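Local structure of putative oxidoreductase FAD-binding subunit (Sulfolobus tokodaii, 4ZOH) at residues A121-M126 and V141-F146; E223-G228 and D233-K238. The protein probably serves as the FAD-binding, electron-transferring subunit of a molybdopterin-dependent oxidoreductase related to carbon monoxide dehydrogenase. All blocks are in the same frame, centred on the assembly; numbering follows the deposited sequence.

Following the chain from its N terminus, helix 119-125 comes first, and the antiparallel hairpin of strands 129-134 and 137-142 brings the chain back to it at helix 143-146. That return is contact 1, within the FAD-binding region. Only after it has closed does contact 2 begin, where helix 220-226 turns through a short connection into helix 233-243, so the two lie in series, neither nested nor crossed. Their centres are about 23 Å apart and they do not touch. Arg-218 nevertheless joins their surroundings: its NH1 hydrogen-bonds to Ile-124 O, while its NE forms a salt bridge with Glu-223 OE2, tying the flavin-binding part to the C-terminal one.

Contact 1 (A121-M126 and V141-F146); sequences AALIAM and VNFKSF
Phe-143 and Lys-144 meet Leu-123 and Ile-124 from a helical turn closed on Asn-142 O, which accepts the N-H of Phe-146 (N to O 3.0 Å) and, weakly, that of Ser-145. The turn begins directly where strand 137-142 stops, so the first residue of the helix already faces helix 119-125. From there CG of Phe-143, trans to its own N (chi1 -180°), brings one face of the ring against Leu-123. The CB of Leu-123 sits over the ring, 4.0 Å from its centroid and only 11° off the normal, a CH-pi contact made by the root of the side chain. Farther out, Leu-123 CD1 touches Phe-143 CE1 at 3.9 Å, and the two side chains cross at about a right angle.

Ile-124 meets the ring at CD2: its backbone N approaches obliquely, from the same side of the ring plane as Leu-123 CB, and its CD1 is 4.1 Å from that carbon. That methyl also rests on Lys-144, 3.8 Å from CB, and fits between the ring and the root of the lysine, whose extended chain then leads off toward solvent. Contact between the segments is apolar, with Ile-110 of helix 106-112 touching both Leu-123 and Phe-143 and strand 160-167 meeting Leu-123 through Ile-164 and Val-166.

With an alanine in place of Phe-143 a gap would probably open between the two helices, Leu-123 CB losing its ring face and Ile-124 CD1 keeping Lys-144 alone.

Leu-123 has its side chain about 10 Å from the FAD. This is buried core packing of the molybdopterin dehydrogenase-type FAD-binding domain: a helix laid against its antiparallel sheet and clasped by the helical turn that follows the edge hairpin.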
loop_
_atom_site.group_PDB
_atom_site.type_symbol
_atom_site.label_atom_id
_atom_site.label_comp_id
_atom_site.label_asym_id
_atom_site.label_seq_id
_atom_site.Cartn_x
_atom_site.Cartn_y
_atom_site.Cartn_z
ATOM N N ALA B 121 -16.666 27.474 40.714
ATOM C CA ALA B 121 -17.065 27.176 42.079
ATOM C C ALA B 121 -16.018 27.695 43.084
ATOM O O ALA B 121 -16.394 28.326 44.064
ATOM C CB ALA B 121 -17.353 25.710 42.283
ATOM N N ALA B 122 -14.740 27.390 42.837
ATOM C CA ALA B 122 -13.642 27.895 43.659
ATOM C C ALA B 122 -13.486 29.405 43.514
ATOM O O ALA B 122 -13.268 30.071 44.505
ATOM C CB ALA B 122 -12.310 27.173 43.399
ATOM N N LEU B 123 -13.613 29.943 42.300
ATOM C CA LEU B 123 -13.311 31.341 42.101
ATOM C C LEU B 123 -14.420 32.229 42.738
ATOM O O LEU B 123 -14.167 33.318 43.204
ATOM C CB LEU B 123 -13.123 31.655 40.618
ATOM C CG LEU B 123 -11.850 31.113 39.903
ATOM C CD1 LEU B 123 -11.921 31.356 38.402
ATOM C CD2 LEU B 123 -10.510 31.627 40.411
ATOM N N ILE B 124 -15.659 31.778 42.724
ATOM C CA ILE B 124 -16.717 32.604 43.325
ATOM C C ILE B 124 -16.567 32.618 44.839
ATOM O O ILE B 124 -16.791 33.643 45.465
ATOM C CB ILE B 124 -18.145 32.240 42.832
ATOM C CG1 ILE B 124 -19.147 33.371 43.141
ATOM C CG2 ILE B 124 -18.617 30.933 43.387
ATOM C CD1 ILE B 124 -19.341 34.345 42.002
ATOM N N ALA B 125 -16.131 31.477 45.381
ATOM C CA ALA B 125 -15.926 31.275 46.816
ATOM C C ALA B 125 -14.761 32.093 47.312
ATOM O O ALA B 125 -14.762 32.586 48.444
ATOM C CB ALA B 125 -15.687 29.821 47.113
ATOM N N MET B 126 -13.756 32.220 46.453
ATOM C CA MET B 126 -12.564 32.948 46.762
ATOM C C MET B 126 -12.687 34.489 46.574
ATOM O O MET B 126 -11.762 35.211 46.929
ATOM C CB MET B 126 -11.443 32.356 45.923
ATOM C CG MET B 126 -11.045 30.975 46.388
ATOM S SD MET B 126 -9.848 30.163 45.313
ATOM C CE MET B 126 -8.250 30.501 46.139
ATOM N N VAL B 141 -11.928 43.402 37.413
ATOM C CA VAL B 141 -13.330 43.244 37.791
ATOM C C VAL B 141 -13.426 42.056 38.753
ATOM O O VAL B 141 -12.494 41.261 38.867
ATOM C CB VAL B 141 -14.272 43.085 36.577
ATOM C CG1 VAL B 141 -14.276 44.339 35.705
ATOM C CG2 VAL B 141 -13.901 41.849 35.771
ATOM N N ASN B 142 -14.555 41.950 39.441
ATOM C CA ASN B 142 -14.828 40.853 40.375
ATOM C C ASN B 142 -15.290 39.664 39.578
ATOM O O ASN B 142 -16.086 39.845 38.615
ATOM C CB ASN B 142 -15.955 41.247 41.347
ATOM C CG ASN B 142 -15.491 42.243 42.382
ATOM O OD1 ASN B 142 -14.477 42.034 43.061
ATOM N ND2 ASN B 142 -16.209 43.348 42.482
ATOM N N PHE B 143 -14.831 38.464 39.985
ATOM C CA PHE B 143 -15.220 37.253 39.235
ATOM C C PHE B 143 -16.734 37.269 39.045
ATOM O O PHE B 143 -17.211 36.938 37.933
ATOM C CB PHE B 143 -14.715 35.892 39.813
ATOM C CG PHE B 143 -15.157 34.707 38.986
ATOM C CD1 PHE B 143 -14.517 34.407 37.767
ATOM C CD2 PHE B 143 -16.261 33.941 39.365
ATOM C CE1 PHE B 143 -14.971 33.362 36.965
ATOM C CE2 PHE B 143 -16.714 32.885 38.591
ATOM C CZ PHE B 143 -16.066 32.594 37.380
ATOM N N LYS B 144 -17.480 37.718 40.075
ATOM C CA LYS B 144 -18.940 37.637 40.015
ATOM C C LYS B 144 -19.543 38.420 38.872
ATOM O O LYS B 144 -20.519 37.968 38.251
ATOM C CB LYS B 144 -19.647 38.028 41.327
ATOM C CG LYS B 144 -21.151 37.779 41.206
ATOM C CD LYS B 144 -21.947 38.482 42.287
ATOM C CE LYS B 144 -23.360 37.960 42.302
ATOM N NZ LYS B 144 -23.921 38.284 43.639
ATOM N N SER B 145 -18.965 39.581 38.598
ATOM C CA SER B 145 -19.451 40.448 37.536
ATOM C C SER B 145 -18.934 40.020 36.172
ATOM O O SER B 145 -19.578 40.309 35.160
ATOM C CB SER B 145 -19.019 41.898 37.793
ATOM O OG SER B 145 -19.261 42.259 39.149
ATOM N N PHE B 146 -17.764 39.369 36.150
ATOM C CA PHE B 146 -17.155 38.912 34.901
ATOM C C PHE B 146 -18.026 37.829 34.239
ATOM O O PHE B 146 -18.235 37.818 33.005
ATOM C CB PHE B 146 -15.739 38.440 35.161
ATOM C CG PHE B 146 -15.050 37.880 33.959
ATOM C CD1 PHE B 146 -14.506 38.729 32.988
ATOM C CD2 PHE B 146 -14.905 36.494 33.806
ATOM C CE1 PHE B 146 -13.860 38.213 31.861
ATOM C CE2 PHE B 146 -14.268 35.977 32.686
ATOM C CZ PHE B 146 -13.729 36.835 31.726
#

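Contact 2 (E223-G228 and D233-K238)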
loop_
_atom_site.group_PDB
_atom_site.type_symbol
_atom_site.label_atom_id
_atom_site.label_comp_id
_atom_site.label_asym_id
_atom_site.label_seq_id
_atom_site.Cartn_x
_atom_site.Cartn_y
_atom_site.Cartn_z
ATOM N N GLU B 223 -23.838 29.340 54.097
ATOM C CA GLU B 223 -22.911 30.263 54.744
ATOM C C GLU B 223 -23.428 30.921 56.041
ATOM O O GLU B 223 -22.777 30.787 57.101
ATOM C CB GLU B 223 -22.401 31.297 53.749
ATOM C CG GLU B 223 -21.356 30.683 52.847
ATOM C CD GLU B 223 -21.017 31.577 51.677
ATOM O OE1 GLU B 223 -21.194 32.815 51.794
ATOM O OE2 GLU B 223 -20.551 31.025 50.649
ATOM N N GLU B 224 -24.557 31.629 55.948
ATOM C CA GLU B 224 -25.354 32.065 57.112
ATOM C C GLU B 224 -25.414 31.027 58.233
ATOM O O GLU B 224 -25.047 31.296 59.338
ATOM C CB GLU B 224 -26.764 32.289 56.659
ATOM C CG GLU B 224 -27.142 33.721 56.404
ATOM C CD GLU B 224 -28.638 33.779 56.250
ATOM O OE1 GLU B 224 -29.342 33.259 57.136
ATOM O OE2 GLU B 224 -29.114 34.277 55.221
ATOM N N GLU B 225 -25.799 29.809 57.920
ATOM C CA GLU B 225 -25.867 28.741 58.916
ATOM C C GLU B 225 -24.559 28.404 59.642
ATOM O O GLU B 225 -24.589 27.865 60.742
ATOM C CB GLU B 225 -26.425 27.506 58.256
ATOM C CG GLU B 225 -27.615 26.884 58.926
ATOM C CD GLU B 225 -28.435 27.881 59.736
ATOM O OE1 GLU B 225 -29.179 28.762 59.156
ATOM O OE2 GLU B 225 -28.267 27.729 60.963
ATOM N N LEU B 226 -23.406 28.725 59.056
ATOM C CA LEU B 226 -22.177 28.236 59.659
ATOM C C LEU B 226 -21.364 29.364 60.222
ATOM O O LEU B 226 -20.554 29.150 61.095
ATOM C CB LEU B 226 -21.299 27.450 58.648
ATOM C CG LEU B 226 -21.802 26.193 57.953
ATOM C CD1 LEU B 226 -21.026 25.964 56.640
ATOM C CD2 LEU B 226 -21.672 24.986 58.904
ATOM N N LEU B 227 -21.529 30.536 59.650
ATOM C CA LEU B 227 -20.646 31.644 59.940
ATOM C C LEU B 227 -20.731 32.094 61.412
ATOM O O LEU B 227 -21.809 32.413 61.913
ATOM C CB LEU B 227 -20.964 32.805 59.035
ATOM C CG LEU B 227 -20.018 33.996 59.191
ATOM C CD1 LEU B 227 -18.571 33.632 58.935
ATOM C CD2 LEU B 227 -20.461 35.133 58.288
ATOM N N GLY B 228 -19.585 32.100 62.079
ATOM C CA GLY B 228 -19.491 32.570 63.456
ATOM C C GLY B 228 -19.902 31.515 64.469
ATOM O O GLY B 228 -19.687 31.724 65.652
ATOM N N ASP B 233 -22.643 18.504 64.778
ATOM C CA ASP B 233 -23.447 17.733 63.807
ATOM C C ASP B 233 -24.681 18.418 63.231
ATOM O O ASP B 233 -25.031 18.187 62.072
ATOM C CB ASP B 233 -23.898 16.413 64.427
ATOM C CG ASP B 233 -22.794 15.365 64.470
ATOM O OD1 ASP B 233 -21.597 15.722 64.372
ATOM O OD2 ASP B 233 -23.133 14.165 64.608
ATOM N N GLU B 234 -25.319 19.254 64.050
ATOM C CA GLU B 234 -26.646 19.804 63.795
ATOM C C GLU B 234 -26.614 20.912 62.794
ATOM O O GLU B 234 -27.465 20.969 61.929
ATOM C CB GLU B 234 -27.231 20.376 65.078
ATOM C CG GLU B 234 -27.365 19.386 66.221
ATOM C CD GLU B 234 -28.710 18.693 66.217
ATOM O OE1 GLU B 234 -29.649 19.218 65.559
ATOM O OE2 GLU B 234 -28.820 17.632 66.881
ATOM N N ILE B 235 -25.651 21.809 62.943
ATOM C CA ILE B 235 -25.533 23.000 62.110
ATOM C C ILE B 235 -24.984 22.662 60.708
ATOM O O ILE B 235 -25.316 23.330 59.739
ATOM C CB ILE B 235 -24.625 24.078 62.766
ATOM C CG1 ILE B 235 -24.855 24.184 64.281
ATOM C CG2 ILE B 235 -24.862 25.440 62.134
ATOM C CD1 ILE B 235 -23.690 23.657 65.071
ATOM N N ILE B 236 -24.122 21.646 60.655
ATOM C CA ILE B 236 -23.529 21.085 59.443
ATOM C C ILE B 236 -24.688 20.532 58.564
ATOM O O ILE B 236 -24.861 20.909 57.364
ATOM C CB ILE B 236 -22.517 19.971 59.817
ATOM C CG1 ILE B 236 -21.167 20.563 60.226
ATOM C CG2 ILE B 236 -22.319 18.991 58.646
ATOM C CD1 ILE B 236 -20.200 19.560 60.869
ATOM N N GLU B 237 -25.489 19.668 59.191
ATOM C CA GLU B 237 -26.698 19.103 58.607
ATOM C C GLU B 237 -27.625 20.240 58.098
ATOM O O GLU B 237 -28.111 20.227 56.963
ATOM C CB GLU B 237 -27.349 18.239 59.693
ATOM C CG GLU B 237 -28.664 17.585 59.355
ATOM C CD GLU B 237 -28.576 16.802 58.067
ATOM O OE1 GLU B 237 -27.502 16.184 57.803
ATOM O OE2 GLU B 237 -29.578 16.848 57.329
ATOM N N LYS B 238 -27.776 21.277 58.907
ATOM C CA LYS B 238 -28.625 22.383 58.535
ATOM C C LYS B 238 -28.026 23.194 57.383
ATOM O O LYS B 238 -28.767 23.621 56.495
ATOM C CB LYS B 238 -28.977 23.277 59.759
ATOM C CG LYS B 238 -30.201 24.140 59.422
ATOM C CD LYS B 238 -30.942 24.834 60.557
ATOM C CE LYS B 238 -32.181 25.468 59.918
ATOM N NZ LYS B 238 -32.496 26.841 60.407
HETATM O O HOH W 1 -32.369 29.313 59.165
#
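Glu-225 and Lys-238 cross at a slant where helix 220-226 and helix 233-243 pack as a helix-loop-helix unit of the CO dehydrogenase flavoprotein C-terminal domain. Their aliphatic parts do the touching: CG of Glu-225 is 3.8 Å from CG of Lys-238, and CD of Glu-225 is 4.0 Å from CD of the lysine. A sharp bend in the glutamate (chi2 26°) folds its carboxylate back beside the lysine chain. Even so, the charges stop short of a salt bridge, with Glu-225 OE1 4.0 Å from Lys-238 NZ. A water spans the interval, accepting from Lys-238 NZ at 2.8 Å and donating to Glu-225 OE1 at 3.2 Å.

On the neighbouring flank Leu-226 CD2 comes 4.1 Å from Ile-235 O, lying against the backbone of the second helix, and it also approaches Ile-236 CA.

Outward of this shell, both carboxylate oxygens of Glu-225 have firmer partners, OE2 in a salt bridge with Lys-229 and OE1 with Arg-242, which probably helps keep the group charged. Leu-226 meets Ile-202, Val-205 and Ile-207 of strand 201-210, setting the unit on the sheet. Behind it, Glu-223 O accepts two backbone N-H groups, from Leu-226 N at 2.9 Å and from Leu-227 N at 2.8 Å.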